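Long-range contact in possible membrane-associated serine protease (Mycobacterium tuberculosis, PDB 3K6Y), which is a probable membrane-associated serine protease, apparently cleaving itself, thought to help the bacterium resist oxidative and acid stress: residues A[64-75]-A[104-115]. Sequence-based numbering, arbitrary orientation.
Sequences VISPDRVMTNAH and DVAILAVPHLPP
Asp104 and His75 meet as two of the three residues of the predicted catalytic triad, at one end of a two-stranded pairing whose other end is closed by Asp68. Four backbone bonds join antiparallel strands 69-72 and 105-109: Val70 with Leu108 and Thr72 with Ala106 are the hydrogen-bonded pairs, Arg69 with Ala109 and Met71 with Ile107 the non-hydrogen-bonded ones.

The Asp104 carboxylate grips His75 twice, both oxygens using syn lone pairs. Asp104 OD1 accepts from His75 ND1 at 2.7 Å in the plane of the imidazole, and Asp104 OD2 takes His75 N at 2.9 Å. His75 CG lies between the backbone N and the carbonyl carbon (chi1 73°), which puts the rim of one ring face over Asn73 CB. Asn73 ND2 in turn holds Asp104 O, 2.9 Å away and almost in line with the carbonyl, which helps to position the aspartate's backbone.

Asp68 receives the turn 110-113: His112 N reaches Asp68 OD2 at 3.1 Å and Leu113 N reaches Asp68 OD1 at 3.0 Å, both from above the carboxylate plane. One water links Asp68 N to Leu113 O and Pro115 O. Asp68 O accepts Val110 N and Arg69 NH1 from opposite faces, while Ala109 CB packs 3.4 Å from Arg69 NH1 on one guanidinium face, offset toward its rim; Arg69 NE bonds to Ile224 O.

On the face carrying Val70 and Leu108, Val70 CG2 touches Leu113 CD2 at 3.6 Å, and Val64 meets the same methyl tip to tip. On the Met71 and Ile107 face, Met71 CG packs on Val105 CG1.

His75 NE2 bonds to Ser183 OG, completing the charge relay predicted for this chymotrypsin-like, double-barrel protease domain; the paired strands belong to its N-terminal barrel.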
# COMPACT_ATOMS: atom_id res chain seq x y z
N VAL A 64 -17.66 -15.36 -4.30
CA VAL A 64 -18.58 -14.36 -4.83
C VAL A 64 -19.47 -13.83 -3.71
O VAL A 64 -20.16 -14.60 -3.02
CB VAL A 64 -19.42 -14.95 -5.97
CG1 VAL A 64 -20.30 -13.87 -6.57
CG2 VAL A 64 -18.53 -15.56 -7.04
N ILE A 65 -19.46 -12.51 -3.52
CA ILE A 65 -20.29 -11.88 -2.49
C ILE A 65 -21.51 -11.14 -3.06
O ILE A 65 -22.44 -10.85 -2.32
CB ILE A 65 -19.47 -10.92 -1.61
CG1 ILE A 65 -18.64 -9.92 -2.45
CG2 ILE A 65 -18.60 -11.73 -0.65
CD1 ILE A 65 -18.07 -8.75 -1.66
N SER A 66 -21.48 -10.85 -4.35
CA SER A 66 -22.59 -10.18 -5.03
C SER A 66 -22.23 -10.37 -6.52
O SER A 66 -21.07 -10.63 -6.84
CB SER A 66 -22.61 -8.71 -4.62
OG SER A 66 -23.82 -8.07 -5.01
N PRO A 67 -23.19 -10.24 -7.44
CA PRO A 67 -22.78 -10.43 -8.85
C PRO A 67 -21.55 -9.60 -9.24
O PRO A 67 -21.48 -8.40 -8.92
CB PRO A 67 -24.04 -10.04 -9.64
CG PRO A 67 -25.16 -10.45 -8.67
CD PRO A 67 -24.65 -10.05 -7.30
N ASP A 68 -20.57 -10.24 -9.88
CA ASP A 68 -19.38 -9.53 -10.34
C ASP A 68 -18.54 -8.93 -9.22
O ASP A 68 -17.73 -8.03 -9.47
CB ASP A 68 -19.71 -8.50 -11.41
CG ASP A 68 -20.23 -9.11 -12.68
OD1 ASP A 68 -20.34 -10.34 -12.79
OD2 ASP A 68 -20.48 -8.31 -13.61
N ARG A 69 -18.67 -9.48 -8.00
CA ARG A 69 -17.87 -9.01 -6.85
C ARG A 69 -17.36 -10.20 -6.06
O ARG A 69 -18.13 -11.09 -5.69
CB ARG A 69 -18.69 -8.10 -5.93
CG ARG A 69 -19.08 -6.74 -6.51
CD ARG A 69 -17.84 -5.87 -6.62
NE ARG A 69 -18.09 -4.51 -7.10
CZ ARG A 69 -18.14 -4.16 -8.38
NH1 ARG A 69 -18.11 -5.10 -9.33
NH2 ARG A 69 -18.27 -2.88 -8.70
N VAL A 70 -16.05 -10.22 -5.83
CA VAL A 70 -15.39 -11.32 -5.14
C VAL A 70 -14.66 -10.77 -3.90
O VAL A 70 -13.98 -9.74 -3.98
CB VAL A 70 -14.39 -11.99 -6.08
CG1 VAL A 70 -13.42 -12.92 -5.34
CG2 VAL A 70 -15.14 -12.80 -7.12
N MET A 71 -14.81 -11.45 -2.76
CA MET A 71 -14.05 -11.10 -1.56
C MET A 71 -12.87 -12.08 -1.43
O MET A 71 -13.00 -13.29 -1.71
CB MET A 71 -14.94 -11.17 -0.30
CG MET A 71 -14.15 -10.81 0.95
SD MET A 71 -15.22 -10.60 2.40
CE MET A 71 -16.02 -9.02 2.08
N THR A 72 -11.74 -11.55 -0.97
CA THR A 72 -10.57 -12.34 -0.63
C THR A 72 -9.82 -11.61 0.49
O THR A 72 -10.31 -10.58 0.98
CB THR A 72 -9.67 -12.59 -1.87
OG1 THR A 72 -8.61 -13.51 -1.54
CG2 THR A 72 -9.05 -11.30 -2.44
N ASN A 73 -8.68 -12.14 0.92
CA ASN A 73 -7.85 -11.37 1.85
C ASN A 73 -7.00 -10.35 1.12
O ASN A 73 -6.61 -10.58 -0.03
CB ASN A 73 -6.92 -12.29 2.65
CG ASN A 73 -7.65 -13.17 3.66
OD1 ASN A 73 -7.43 -14.37 3.69
ND2 ASN A 73 -8.47 -12.56 4.51
N ALA A 74 -6.68 -9.26 1.81
CA ALA A 74 -5.75 -8.30 1.23
C ALA A 74 -4.41 -8.97 0.91
O ALA A 74 -3.81 -8.69 -0.12
CB ALA A 74 -5.56 -7.11 2.15
N HIS A 75 -3.95 -9.86 1.79
CA HIS A 75 -2.62 -10.45 1.56
C HIS A 75 -2.58 -11.39 0.37
O HIS A 75 -1.50 -11.76 -0.08
CB HIS A 75 -2.08 -11.13 2.83
CG HIS A 75 -2.75 -12.43 3.17
ND1 HIS A 75 -3.67 -12.56 4.20
CD2 HIS A 75 -2.58 -13.68 2.67
CE1 HIS A 75 -4.03 -13.83 4.31
NE2 HIS A 75 -3.39 -14.53 3.39
N ASP A 104 -7.62 -6.96 6.65
CA ASP A 104 -7.07 -7.98 5.73
C ASP A 104 -8.14 -8.49 4.77
O ASP A 104 -8.37 -9.70 4.69
CB ASP A 104 -6.32 -9.12 6.44
CG ASP A 104 -5.43 -9.92 5.49
OD1 ASP A 104 -4.83 -10.92 5.96
OD2 ASP A 104 -5.32 -9.57 4.29
N VAL A 105 -8.78 -7.57 4.05
CA VAL A 105 -9.82 -7.94 3.09
C VAL A 105 -9.65 -7.11 1.84
O VAL A 105 -9.32 -5.92 1.93
CB VAL A 105 -11.24 -7.70 3.65
CG1 VAL A 105 -12.32 -7.92 2.58
CG2 VAL A 105 -11.49 -8.61 4.83
N ALA A 106 -9.85 -7.74 0.69
CA ALA A 106 -9.94 -7.02 -0.58
C ALA A 106 -11.23 -7.42 -1.27
O ALA A 106 -11.70 -8.56 -1.13
CB ALA A 106 -8.73 -7.34 -1.49
N ILE A 107 -11.79 -6.48 -2.02
CA ILE A 107 -12.93 -6.79 -2.89
C ILE A 107 -12.50 -6.53 -4.31
O ILE A 107 -11.89 -5.49 -4.62
CB ILE A 107 -14.19 -5.94 -2.53
CG1 ILE A 107 -14.65 -6.28 -1.10
CG2 ILE A 107 -15.32 -6.19 -3.55
CD1 ILE A 107 -15.82 -5.42 -0.57
N LEU A 108 -12.81 -7.52 -5.16
CA LEU A 108 -12.48 -7.46 -6.57
C LEU A 108 -13.73 -7.25 -7.39
O LEU A 108 -14.75 -7.91 -7.16
CB LEU A 108 -11.84 -8.79 -7.01
CG LEU A 108 -10.69 -9.28 -6.15
CD1 LEU A 108 -10.19 -10.60 -6.67
CD2 LEU A 108 -9.53 -8.30 -6.09
N ALA A 109 -13.62 -6.35 -8.37
CA ALA A 109 -14.64 -6.22 -9.41
C ALA A 109 -14.28 -7.15 -10.55
O ALA A 109 -13.16 -7.10 -11.08
CB ALA A 109 -14.73 -4.77 -9.91
N VAL A 110 -15.22 -8.02 -10.93
CA VAL A 110 -14.94 -9.09 -11.90
C VAL A 110 -16.09 -9.14 -12.89
O VAL A 110 -17.07 -9.86 -12.70
CB VAL A 110 -14.79 -10.46 -11.20
CG1 VAL A 110 -14.24 -11.50 -12.18
CG2 VAL A 110 -13.87 -10.36 -9.96
N PRO A 111 -16.01 -8.31 -13.93
CA PRO A 111 -17.10 -8.26 -14.91
C PRO A 111 -17.43 -9.60 -15.54
O PRO A 111 -16.52 -10.38 -15.88
CB PRO A 111 -16.57 -7.30 -15.99
CG PRO A 111 -15.63 -6.42 -15.26
CD PRO A 111 -15.00 -7.27 -14.19
N HIS A 112 -18.73 -9.86 -15.67
CA HIS A 112 -19.26 -11.04 -16.37
C HIS A 112 -18.87 -12.36 -15.72
O HIS A 112 -18.75 -13.39 -16.39
CB HIS A 112 -18.89 -10.99 -17.86
CG HIS A 112 -19.19 -9.68 -18.50
ND1 HIS A 112 -18.22 -8.87 -19.04
CD2 HIS A 112 -20.36 -8.99 -18.62
CE1 HIS A 112 -18.77 -7.76 -19.51
NE2 HIS A 112 -20.07 -7.81 -19.26
N LEU A 113 -18.74 -12.37 -14.40
CA LEU A 113 -18.39 -13.56 -13.66
C LEU A 113 -19.66 -14.41 -13.49
O LEU A 113 -20.63 -13.96 -12.89
CB LEU A 113 -17.83 -13.15 -12.30
CG LEU A 113 -17.43 -14.31 -11.39
CD1 LEU A 113 -16.34 -15.17 -12.02
CD2 LEU A 113 -17.00 -13.69 -10.08
N PRO A 114 -19.70 -15.64 -14.04
CA PRO A 114 -20.97 -16.38 -13.99
C PRO A 114 -21.56 -16.82 -12.65
O PRO A 114 -22.77 -16.75 -12.50
CB PRO A 114 -20.71 -17.60 -14.90
CG PRO A 114 -19.62 -17.15 -15.81
CD PRO A 114 -18.71 -16.31 -14.91
N PRO A 115 -20.76 -17.32 -11.70
CA PRO A 115 -21.42 -17.91 -10.53
C PRO A 115 -22.16 -16.93 -9.61
O PRO A 115 -21.81 -15.75 -9.53
CB PRO A 115 -20.29 -18.59 -9.77
CG PRO A 115 -19.05 -17.96 -10.26
CD PRO A 115 -19.31 -17.55 -11.68
O HOH W 1 -20.70 -13.10 -10.27
O HOH W 2 -22.30 -11.51 -14.05